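Local coordinates for kinesin-like protein Nod (Drosophila melanogaster, PDB 3DC4), which is a nonmotile kinesin that hydrolyses ATP, tracks microtubule plus ends and is required for the segregation of non-exchange chromosomes in meiosis, at residues N61-D66 / T325-T330; G107-M112 / I239-G244; I157-E162 / S290-V295. All blocks are in the same frame, centred on the assembly; numbering follows the deposited sequence.

Interaction 1 of 3, residues N61-D66 / T325-T330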
loop_
_atom_site.group_PDB
_atom_site.type_symbol
_atom_site.label_atom_id
_atom_site.label_comp_id
_atom_site.label_asym_id
_atom_site.label_seq_id
_atom_site.Cartn_x
_atom_site.Cartn_y
_atom_site.Cartn_z
ATOM N N ASN A 61 -4.336 -21.955 -14.082
ATOM C CA ASN A 61 -4.278 -20.626 -14.674
ATOM C C ASN A 61 -2.896 -20.041 -14.463
ATOM O O ASN A 61 -2.348 -20.108 -13.367
ATOM C CB ASN A 61 -5.314 -19.708 -14.031
ATOM C CG ASN A 61 -6.726 -20.176 -14.270
ATOM O OD1 ASN A 61 -7.222 -20.134 -15.397
ATOM N ND2 ASN A 61 -7.380 -20.633 -13.220
ATOM N N GLU A 62 -2.345 -19.444 -15.509
ATOM C CA GLU A 62 -1.019 -18.859 -15.419
ATOM C C GLU A 62 -1.105 -17.347 -15.215
ATOM O O GLU A 62 -1.777 -16.643 -15.962
ATOM C CB GLU A 62 -0.239 -19.201 -16.684
ATOM C CG GLU A 62 1.264 -19.090 -16.551
ATOM C CD GLU A 62 1.985 -19.899 -17.621
ATOM O OE1 GLU A 62 1.963 -21.143 -17.538
ATOM O OE2 GLU A 62 2.556 -19.290 -18.545
ATOM N N PHE A 63 -0.426 -16.855 -14.188
ATOM C CA PHE A 63 -0.431 -15.432 -13.869
ATOM C C PHE A 63 0.965 -14.835 -13.987
ATOM O O PHE A 63 1.951 -15.440 -13.546
ATOM C CB PHE A 63 -0.959 -15.236 -12.449
ATOM C CG PHE A 63 -2.400 -15.600 -12.297
ATOM C CD1 PHE A 63 -3.397 -14.714 -12.686
ATOM C CD2 PHE A 63 -2.764 -16.837 -11.790
ATOM C CE1 PHE A 63 -4.740 -15.060 -12.574
ATOM C CE2 PHE A 63 -4.102 -17.194 -11.675
ATOM C CZ PHE A 63 -5.092 -16.301 -12.067
ATOM N N HIS A 64 1.040 -13.647 -14.581
ATOM C CA HIS A 64 2.318 -12.964 -14.756
ATOM C C HIS A 64 2.279 -11.549 -14.222
ATOM O O HIS A 64 1.508 -10.722 -14.697
ATOM C CB HIS A 64 2.706 -12.902 -16.231
ATOM C CG HIS A 64 2.763 -14.237 -16.893
ATOM N ND1 HIS A 64 1.675 -14.805 -17.517
ATOM C CD2 HIS A 64 3.774 -15.129 -17.011
ATOM C CE1 HIS A 64 2.013 -15.990 -17.992
ATOM N NE2 HIS A 64 3.281 -16.211 -17.697
ATOM N N PHE A 65 3.128 -11.267 -13.249
ATOM C CA PHE A 65 3.184 -9.931 -12.680
ATOM C C PHE A 65 4.616 -9.421 -12.678
ATOM O O PHE A 65 5.444 -9.891 -13.451
ATOM C CB PHE A 65 2.626 -9.963 -11.270
ATOM C CG PHE A 65 1.245 -10.530 -11.202
ATOM C CD1 PHE A 65 0.211 -9.939 -11.913
ATOM C CD2 PHE A 65 0.984 -11.673 -10.462
ATOM C CE1 PHE A 65 -1.070 -10.477 -11.893
ATOM C CE2 PHE A 65 -0.298 -12.221 -10.436
ATOM C CZ PHE A 65 -1.322 -11.619 -11.153
ATOM N N ASP A 66 4.909 -8.456 -11.817
ATOM C CA ASP A 66 6.259 -7.909 -11.749
ATOM C C ASP A 66 7.091 -8.616 -10.699
ATOM O O ASP A 66 8.320 -8.593 -10.753
ATOM C CB ASP A 66 6.213 -6.424 -11.423
ATOM C CG ASP A 66 5.530 -5.623 -12.507
ATOM O OD1 ASP A 66 4.440 -5.073 -12.244
ATOM O OD2 ASP A 66 6.071 -5.560 -13.630
ATOM N N THR A 325 -8.345 -12.669 -6.264
ATOM C CA THR A 325 -7.254 -11.752 -5.986
ATOM C C THR A 325 -6.257 -11.700 -7.147
ATOM O O THR A 325 -5.825 -10.623 -7.558
ATOM C CB THR A 325 -6.541 -12.185 -4.690
ATOM O OG1 THR A 325 -7.417 -12.003 -3.570
ATOM C CG2 THR A 325 -5.296 -11.366 -4.463
ATOM N N LEU A 326 -5.923 -12.864 -7.695
ATOM C CA LEU A 326 -4.982 -12.913 -8.807
ATOM C C LEU A 326 -5.595 -12.334 -10.087
ATOM O O LEU A 326 -4.906 -11.644 -10.844
ATOM C CB LEU A 326 -4.488 -14.356 -9.021
ATOM C CG LEU A 326 -3.693 -14.892 -7.824
ATOM C CD1 LEU A 326 -3.491 -16.391 -7.931
ATOM C CD2 LEU A 326 -2.351 -14.170 -7.744
ATOM N N ARG A 327 -6.880 -12.593 -10.328
ATOM C CA ARG A 327 -7.525 -12.057 -11.524
ATOM C C ARG A 327 -7.516 -10.527 -11.460
ATOM O O ARG A 327 -7.301 -9.857 -12.469
ATOM C CB ARG A 327 -8.959 -12.604 -11.662
ATOM C CG ARG A 327 -8.996 -14.061 -12.140
ATOM C CD ARG A 327 -10.402 -14.636 -12.116
ATOM N NE ARG A 327 -11.319 -13.863 -12.944
ATOM C CZ ARG A 327 -11.460 -14.012 -14.256
ATOM N NH1 ARG A 327 -10.748 -14.917 -14.911
ATOM N NH2 ARG A 327 -12.309 -13.238 -14.915
ATOM N N PHE A 328 -7.721 -9.970 -10.272
ATOM C CA PHE A 328 -7.692 -8.519 -10.156
ATOM C C PHE A 328 -6.296 -8.003 -10.510
ATOM O O PHE A 328 -6.161 -6.957 -11.153
ATOM C CB PHE A 328 -8.065 -8.061 -8.742
ATOM C CG PHE A 328 -7.925 -6.580 -8.547
ATOM C CD1 PHE A 328 -8.922 -5.702 -8.973
ATOM C CD2 PHE A 328 -6.748 -6.057 -8.026
ATOM C CE1 PHE A 328 -8.733 -4.328 -8.888
ATOM C CE2 PHE A 328 -6.551 -4.695 -7.938
ATOM C CZ PHE A 328 -7.547 -3.823 -8.371
ATOM N N GLY A 329 -5.264 -8.737 -10.091
ATOM C CA GLY A 329 -3.894 -8.339 -10.383
ATOM C C GLY A 329 -3.664 -8.253 -11.880
ATOM O O GLY A 329 -3.004 -7.340 -12.375
ATOM N N THR A 330 -4.224 -9.212 -12.605
ATOM C CA THR A 330 -4.094 -9.246 -14.048
ATOM C C THR A 330 -4.764 -8.013 -14.653
ATOM O O THR A 330 -4.222 -7.391 -15.566
ATOM C CB THR A 330 -4.746 -10.521 -14.613
ATOM O OG1 THR A 330 -4.117 -11.666 -14.028
ATOM C CG2 THR A 330 -4.588 -10.582 -16.125
HETATM O O HOH W 1 -1.496 -12.544 -15.602
#
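Phe63 lies with one face of its ring on the side chain of Leu326, whose CB stands almost on the ring normal, 3.6 Å from the centroid and 11° off the perpendicular. This is a CH-pi contact over the middle of the face, and CD1 of the same leucine packs beside CD2 and CE2 of the ring. The CG of Phe63 is anti to its own carbonyl carbon (chi1 -67°), which sends the ring across to the helix with the two side chains at about a right angle. At the edge of the ring, in its plane, sits Thr330 OG1, 3.4 Å from Phe63 CD1. Phe65 approaches differently, turning its edge to the helix backbone, CZ 3.6 Å from Leu326 O and CE1 3.5 Å from Thr330 N; CE1 also comes to 3.4 Å from Gly329 C. The absence of a side chain at Gly329 leaves room for the ring, since a CB there would fall very close to Phe65 CE1. Leu326 is shared between the two rings, its CB and CD1 on Phe63 and its CD2 3.9 Å from Phe65 CE2. The contact lays strand 61-64, an outer strand of the small three-stranded antiparallel sheet of the kinesin motor domain, against helix 319-335, the last helix of this construct; the strand and helix segments are inclined at 49°. Leu326 also touches Leu56 and Val58 of the neighbouring strand, while Phe65 packs on Ile26 and Val28 of the large central sheet. Around His64 and Thr330, which are exposed, the chemistry becomes polar. A water accepts from His64 N at 2.9 Å and lies 3.2 Å from Thr330 OG1, bridging strand and helix. Just past the strand, Asp66 forms a salt bridge with Lys333, about one turn beyond Thr330.

Interaction 2 of 3, residues G107-M112 / I239-G244. With MG (magnesium ion), chain B; ADP (adenosine-5'-diphosphate), chain C.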
loop_
_atom_site.group_PDB
_atom_site.type_symbol
_atom_site.label_atom_id
_atom_site.label_comp_id
_atom_site.label_asym_id
_atom_site.label_seq_id
_atom_site.Cartn_x
_atom_site.Cartn_y
_atom_site.Cartn_z
ATOM N N GLY A 107 -1.624 -12.253 5.231
ATOM C CA GLY A 107 -0.400 -11.513 5.487
ATOM C C GLY A 107 -0.333 -10.045 5.099
ATOM O O GLY A 107 0.757 -9.472 5.074
ATOM N N LYS A 108 -1.468 -9.424 4.795
ATOM C CA LYS A 108 -1.463 -8.014 4.417
ATOM C C LYS A 108 -0.866 -7.129 5.517
ATOM O O LYS A 108 0.107 -6.409 5.281
ATOM C CB LYS A 108 -2.889 -7.549 4.085
ATOM C CG LYS A 108 -3.526 -8.280 2.898
ATOM C CD LYS A 108 -4.908 -7.718 2.523
ATOM C CE LYS A 108 -5.912 -7.852 3.661
ATOM N NZ LYS A 108 -6.123 -9.245 4.095
ATOM N N SER A 109 -1.431 -7.190 6.718
ATOM C CA SER A 109 -0.944 -6.367 7.831
ATOM C C SER A 109 0.499 -6.699 8.177
ATOM O O SER A 109 1.303 -5.810 8.456
ATOM C CB SER A 109 -1.835 -6.570 9.055
ATOM O OG SER A 109 -3.136 -6.105 8.772
ATOM N N TYR A 110 0.815 -7.988 8.155
ATOM C CA TYR A 110 2.167 -8.451 8.432
ATOM C C TYR A 110 3.150 -7.831 7.435
ATOM O O TYR A 110 4.173 -7.272 7.836
ATOM C CB TYR A 110 2.220 -9.984 8.326
ATOM C CG TYR A 110 3.613 -10.566 8.422
ATOM C CD1 TYR A 110 4.203 -10.810 9.661
ATOM C CD2 TYR A 110 4.348 -10.859 7.272
ATOM C CE1 TYR A 110 5.487 -11.341 9.753
ATOM C CE2 TYR A 110 5.636 -11.380 7.354
ATOM C CZ TYR A 110 6.197 -11.621 8.599
ATOM O OH TYR A 110 7.461 -12.144 8.693
ATOM N N SER A 111 2.822 -7.910 6.147
ATOM C CA SER A 111 3.684 -7.385 5.078
ATOM C C SER A 111 3.876 -5.871 5.127
ATOM O O SER A 111 4.983 -5.368 4.934
ATOM C CB SER A 111 3.114 -7.774 3.704
ATOM O OG SER A 111 3.128 -9.177 3.523
ATOM N N MET A 112 2.800 -5.142 5.389
ATOM C CA MET A 112 2.888 -3.693 5.408
ATOM C C MET A 112 3.479 -3.140 6.695
ATOM O O MET A 112 3.894 -1.982 6.741
ATOM C CB MET A 112 1.506 -3.089 5.161
ATOM C CG MET A 112 0.852 -3.549 3.857
ATOM S SD MET A 112 2.009 -3.541 2.461
ATOM C CE MET A 112 1.529 -2.013 1.639
ATOM N N ILE A 239 1.000 3.806 2.701
ATOM C CA ILE A 239 1.059 2.384 2.973
ATOM C C ILE A 239 -0.382 1.998 3.248
ATOM O O ILE A 239 -0.948 2.338 4.298
ATOM C CB ILE A 239 1.941 2.078 4.201
ATOM C CG1 ILE A 239 3.368 2.567 3.932
ATOM C CG2 ILE A 239 1.955 0.581 4.482
ATOM C CD1 ILE A 239 4.000 1.976 2.679
ATOM N N VAL A 240 -0.980 1.304 2.289
ATOM C CA VAL A 240 -2.375 0.906 2.402
ATOM C C VAL A 240 -2.577 -0.570 2.718
ATOM O O VAL A 240 -2.022 -1.443 2.054
ATOM C CB VAL A 240 -3.117 1.242 1.103
ATOM C CG1 VAL A 240 -4.608 1.063 1.301
ATOM C CG2 VAL A 240 -2.780 2.664 0.681
ATOM N N ASP A 241 -3.393 -0.826 3.734
ATOM C CA ASP A 241 -3.696 -2.176 4.186
ATOM C C ASP A 241 -5.219 -2.298 4.098
ATOM O O ASP A 241 -5.940 -1.868 5.000
ATOM C CB ASP A 241 -3.212 -2.315 5.629
ATOM C CG ASP A 241 -3.381 -3.710 6.184
ATOM O OD1 ASP A 241 -3.163 -3.869 7.402
ATOM O OD2 ASP A 241 -3.717 -4.648 5.433
ATOM N N LEU A 242 -5.710 -2.856 2.997
ATOM C CA LEU A 242 -7.150 -2.994 2.803
ATOM C C LEU A 242 -7.757 -4.128 3.613
ATOM O O LEU A 242 -7.064 -5.070 4.005
ATOM C CB LEU A 242 -7.454 -3.180 1.315
ATOM C CG LEU A 242 -6.993 -2.014 0.441
ATOM C CD1 LEU A 242 -7.425 -2.275 -0.987
ATOM C CD2 LEU A 242 -7.598 -0.699 0.952
ATOM N N ALA A 243 -9.056 -4.025 3.868
ATOM C CA ALA A 243 -9.767 -5.048 4.625
ATOM C C ALA A 243 -9.855 -6.299 3.753
ATOM O O ALA A 243 -9.504 -6.259 2.577
ATOM C CB ALA A 243 -11.167 -4.555 4.989
ATOM N N GLY A 244 -10.335 -7.401 4.319
ATOM C CA GLY A 244 -10.438 -8.628 3.546
ATOM C C GLY A 244 -11.265 -8.455 2.291
ATOM O O GLY A 244 -12.312 -7.807 2.306
HETATM MG MG MG B . -5.008 -7.128 8.526
HETATM P PB ADP C . -4.172 -10.176 7.138
HETATM O O1B ADP C . -4.126 -10.210 5.664
HETATM O O2B ADP C . -3.707 -8.760 7.624
HETATM O O3B ADP C . -5.765 -10.496 7.564
HETATM P PA ADP C . -2.061 -10.866 8.771
HETATM O O1A ADP C . -1.203 -9.902 8.111
HETATM O O2A ADP C . -2.764 -10.233 10.041
HETATM O O3A ADP C . -3.203 -11.364 7.692
HETATM O "O5'" ADP C . -1.204 -12.162 9.150
HETATM C "C5'" ADP C . -2.033 -13.110 9.835
HETATM C "C4'" ADP C . -1.139 -13.988 10.714
HETATM O "O4'" ADP C . -0.185 -14.721 9.906
HETATM C "C3'" ADP C . -0.301 -13.107 11.716
HETATM O "O3'" ADP C . 0.182 -13.878 12.808
HETATM C "C2'" ADP C . 1.003 -12.941 10.831
HETATM O "O2'" ADP C . 2.150 -12.688 11.658
HETATM C "C1'" ADP C . 1.171 -14.345 10.193
HETATM N N9 ADP C . 1.917 -14.256 8.938
HETATM C C8 ADP C . 1.419 -13.848 7.722
HETATM N N7 ADP C . 2.384 -13.752 6.836
HETATM C C5 ADP C . 3.512 -14.286 7.374
HETATM C C6 ADP C . 4.850 -14.460 6.938
HETATM N N6 ADP C . 5.191 -14.227 5.618
HETATM N N1 ADP C . 5.779 -14.889 7.827
HETATM C C2 ADP C . 5.438 -15.249 9.068
HETATM N N3 ADP C . 4.205 -15.079 9.534
HETATM C C4 ADP C . 3.240 -14.566 8.757
HETATM O O HOH W 2 -5.317 -6.324 6.363
HETATM O O HOH W 3 -6.858 -8.585 8.670
HETATM O O HOH W 4 -4.400 -8.485 10.460
HETATM O O HOH W 5 -6.039 -5.523 9.850
#
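Ser109 and Asp241 face each other where helix 108-112 runs nearly antiparallel to strand 239-241, at 165°, with the two segment axes 8.6 Å apart. Ser109 OG donates to the syn lone pair of Asp241 OD1 at 2.6 Å, and the same hydroxyl oxygen binds magnesium at 2.1 Å. The CG of Asp241 is anti to its backbone N (chi1 -176°), which carries the carboxylate toward the serine. Its other oxygen, OD2, accepts from a metal-bound water at 2.5 Å; that water also donates to Leu242 O. ADP O2B and three further waters complete the six ligands of the ion. Lys108 bends at its last two torsions, so that NZ reaches ADP O1B at 2.7 Å while CE passes 3.0 Å from Leu242 O. Gly102 O takes a second hydrogen bond from this ammonium group. Farther along the helix Met112 CB packs on Ile239 CG2 at 3.8 Å, and the methionine also touches Ala98 and Ala100 of strand 96-101. The end of the P-loop, where Ser109 N donates to ADP O2B at 2.9 Å, and the helix that runs on from it here meet the DLAG sequence of switch II, residues 241-244. Asp241 acts from the second shell, gripping one first-shell ligand with each carboxylate oxygen; by accepting their protons it probably holds the serine hydroxyl and the water with their oxygens turned to the magnesium.

Interaction 3 of 3, residues I157-E162 / S290-V295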
loop_
_atom_site.group_PDB
_atom_site.type_symbol
_atom_site.label_atom_id
_atom_site.label_comp_id
_atom_site.label_asym_id
_atom_site.label_seq_id
_atom_site.Cartn_x
_atom_site.Cartn_y
_atom_site.Cartn_z
ATOM N N ILE A 157 -5.240 7.028 8.622
ATOM C CA ILE A 157 -6.640 7.134 8.259
ATOM C C ILE A 157 -7.262 5.751 8.118
ATOM O O ILE A 157 -6.626 4.811 7.627
ATOM C CB ILE A 157 -6.785 7.892 6.923
ATOM C CG1 ILE A 157 -6.352 9.347 7.109
ATOM C CG2 ILE A 157 -8.219 7.818 6.418
ATOM C CD1 ILE A 157 -6.200 10.102 5.815
ATOM N N GLU A 158 -8.505 5.632 8.567
ATOM C CA GLU A 158 -9.246 4.384 8.475
ATOM C C GLU A 158 -10.508 4.647 7.666
ATOM O O GLU A 158 -11.139 5.690 7.819
ATOM C CB GLU A 158 -9.623 3.879 9.875
ATOM C CG GLU A 158 -10.672 2.765 9.888
ATOM C CD GLU A 158 -11.023 2.301 11.292
ATOM O OE1 GLU A 158 -11.131 3.154 12.196
ATOM O OE2 GLU A 158 -11.206 1.083 11.488
ATOM N N ILE A 159 -10.850 3.714 6.783
ATOM C CA ILE A 159 -12.054 3.829 5.972
ATOM C C ILE A 159 -12.986 2.696 6.389
ATOM O O ILE A 159 -12.762 1.537 6.039
ATOM C CB ILE A 159 -11.740 3.722 4.458
ATOM C CG1 ILE A 159 -10.789 4.850 4.048
ATOM C CG2 ILE A 159 -13.035 3.797 3.644
ATOM C CD1 ILE A 159 -10.434 4.862 2.570
ATOM N N TYR A 160 -14.008 3.043 7.169
ATOM C CA TYR A 160 -14.995 2.087 7.661
ATOM C C TYR A 160 -16.310 2.339 6.932
ATOM O O TYR A 160 -16.882 3.422 7.040
ATOM C CB TYR A 160 -15.198 2.270 9.170
ATOM C CG TYR A 160 -16.109 1.243 9.806
ATOM C CD1 TYR A 160 -15.788 -0.111 9.774
ATOM C CD2 TYR A 160 -17.292 1.623 10.444
ATOM C CE1 TYR A 160 -16.619 -1.066 10.358
ATOM C CE2 TYR A 160 -18.133 0.674 11.035
ATOM C CZ TYR A 160 -17.788 -0.667 10.986
ATOM O OH TYR A 160 -18.604 -1.613 11.563
ATOM N N ASN A 161 -16.781 1.343 6.187
ATOM C CA ASN A 161 -18.022 1.469 5.429
ATOM C C ASN A 161 -18.051 2.731 4.578
ATOM O O ASN A 161 -18.985 3.530 4.665
ATOM C CB ASN A 161 -19.227 1.461 6.371
ATOM C CG ASN A 161 -19.505 0.085 6.944
ATOM O OD1 ASN A 161 -19.820 -0.853 6.211
ATOM N ND2 ASN A 161 -19.389 -0.043 8.260
ATOM N N GLU A 162 -17.022 2.900 3.754
ATOM C CA GLU A 162 -16.908 4.056 2.870
ATOM C C GLU A 162 -17.011 5.393 3.587
ATOM O O GLU A 162 -17.736 6.283 3.150
ATOM C CB GLU A 162 -17.962 3.986 1.765
ATOM C CG GLU A 162 -17.664 2.930 0.723
ATOM C CD GLU A 162 -16.281 3.102 0.121
ATOM O OE1 GLU A 162 -16.041 4.139 -0.539
ATOM O OE2 GLU A 162 -15.433 2.204 0.319
ATOM N N SER A 290 -14.963 6.158 -5.051
ATOM C CA SER A 290 -14.781 5.505 -3.755
ATOM C C SER A 290 -13.980 6.392 -2.819
ATOM O O SER A 290 -13.257 7.280 -3.260
ATOM C CB SER A 290 -14.039 4.174 -3.905
ATOM O OG SER A 290 -12.664 4.396 -4.166
ATOM N N VAL A 291 -14.109 6.138 -1.524
ATOM C CA VAL A 291 -13.383 6.904 -0.526
ATOM C C VAL A 291 -11.882 6.683 -0.681
ATOM O O VAL A 291 -11.094 7.605 -0.490
ATOM C CB VAL A 291 -13.794 6.493 0.893
ATOM C CG1 VAL A 291 -12.983 7.275 1.910
ATOM C CG2 VAL A 291 -15.283 6.743 1.092
ATOM N N LEU A 292 -11.493 5.460 -1.027
ATOM C CA LEU A 292 -10.082 5.130 -1.200
ATOM C C LEU A 292 -9.413 6.004 -2.261
ATOM O O LEU A 292 -8.348 6.573 -2.023
ATOM C CB LEU A 292 -9.929 3.655 -1.584
ATOM C CG LEU A 292 -8.497 3.097 -1.648
ATOM C CD1 LEU A 292 -7.795 3.308 -0.318
ATOM C CD2 LEU A 292 -8.554 1.622 -1.997
ATOM N N THR A 293 -10.037 6.113 -3.429
ATOM C CA THR A 293 -9.467 6.910 -4.507
ATOM C C THR A 293 -9.602 8.410 -4.251
ATOM O O THR A 293 -8.922 9.218 -4.883
ATOM C CB THR A 293 -10.101 6.544 -5.875
ATOM O OG1 THR A 293 -11.530 6.507 -5.761
ATOM C CG2 THR A 293 -9.592 5.186 -6.343
ATOM N N THR A 294 -10.481 8.778 -3.326
ATOM C CA THR A 294 -10.670 10.177 -2.977
ATOM C C THR A 294 -9.548 10.586 -2.021
ATOM O O THR A 294 -8.878 11.597 -2.229
ATOM C CB THR A 294 -12.044 10.398 -2.303
ATOM O OG1 THR A 294 -13.084 10.130 -3.252
ATOM C CG2 THR A 294 -12.182 11.833 -1.815
ATOM N N VAL A 295 -9.329 9.781 -0.985
ATOM C CA VAL A 295 -8.273 10.057 -0.015
ATOM C C VAL A 295 -6.899 10.042 -0.683
ATOM O O VAL A 295 -6.029 10.845 -0.348
ATOM C CB VAL A 295 -8.286 9.021 1.124
ATOM C CG1 VAL A 295 -7.094 9.249 2.050
ATOM C CG2 VAL A 295 -9.590 9.135 1.902
HETATM O O HOH W 6 -13.105 2.956 -0.763
#
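Ile159 and Val291 meet where strand 157-160 runs at 156° to helix 291-295, the segment axes 10.1 Å apart at their closest; the backbones draw nearer just beyond the strand, where Glu162 CA comes within 5.7 Å of Val291 CA. The two side chains slide past each other in opposite directions, Ile159 CD1 lying 3.6 Å from Val291 CG1. The same methyl also reaches Leu292 CD1. Ile157 and Val295 instead meet tip to tip, CD1 to CG1, at 4.0 Å. The helix thereby packs on the central sheet of the motor domain, where strand 151-160 lies beside strand 220-229; Ile159 and Leu292 both touch Ile223 of that neighbour. Glu162, in the turn between antiparallel strands 151-160 and 164-166, folds back through a bend at chi2 (-55°) to bring its carboxylate to the first turn of the helix. There Val291 N donates to the syn lone pair of Glu162 OE1 in an almost straight bond of 2.9 Å and 173°. A water donates to Glu162 OE2 at 2.7 Å and accepts from Leu292 N, so the two carboxylate oxygens serve successive amides, one directly and one through water. The carboxylate lies at the amino end of the helix, where the helix dipole would probably favour its charge. An alanine in place of Glu162 would probably leave Val291 N without its acceptor and the water without its carboxylate partner.

Overall arrangement
All three contacts lie mainly in the buried interior of one motor domain. Interaction 2, its centre about 7 Å from that of the chain, is built round the metal and nucleotide, with apolar packing beside them. Interaction 3, its centre about 13 Å from the chain's, combines aliphatic packing with a carboxylate at a helix start, and interaction 1, about 17 Å by the same measure, sets two phenylalanine rings against leucine and helix backbone, with one bridging water on its exposed side. Interactions 2 and 3 reach the same sheet and touch: Leu242 CD2 lies 3.9 Å from Leu292 CD2, joining the switch II segment to helix 291-295. Interaction 1 touches neither, holding the small sheet against helix 319-335.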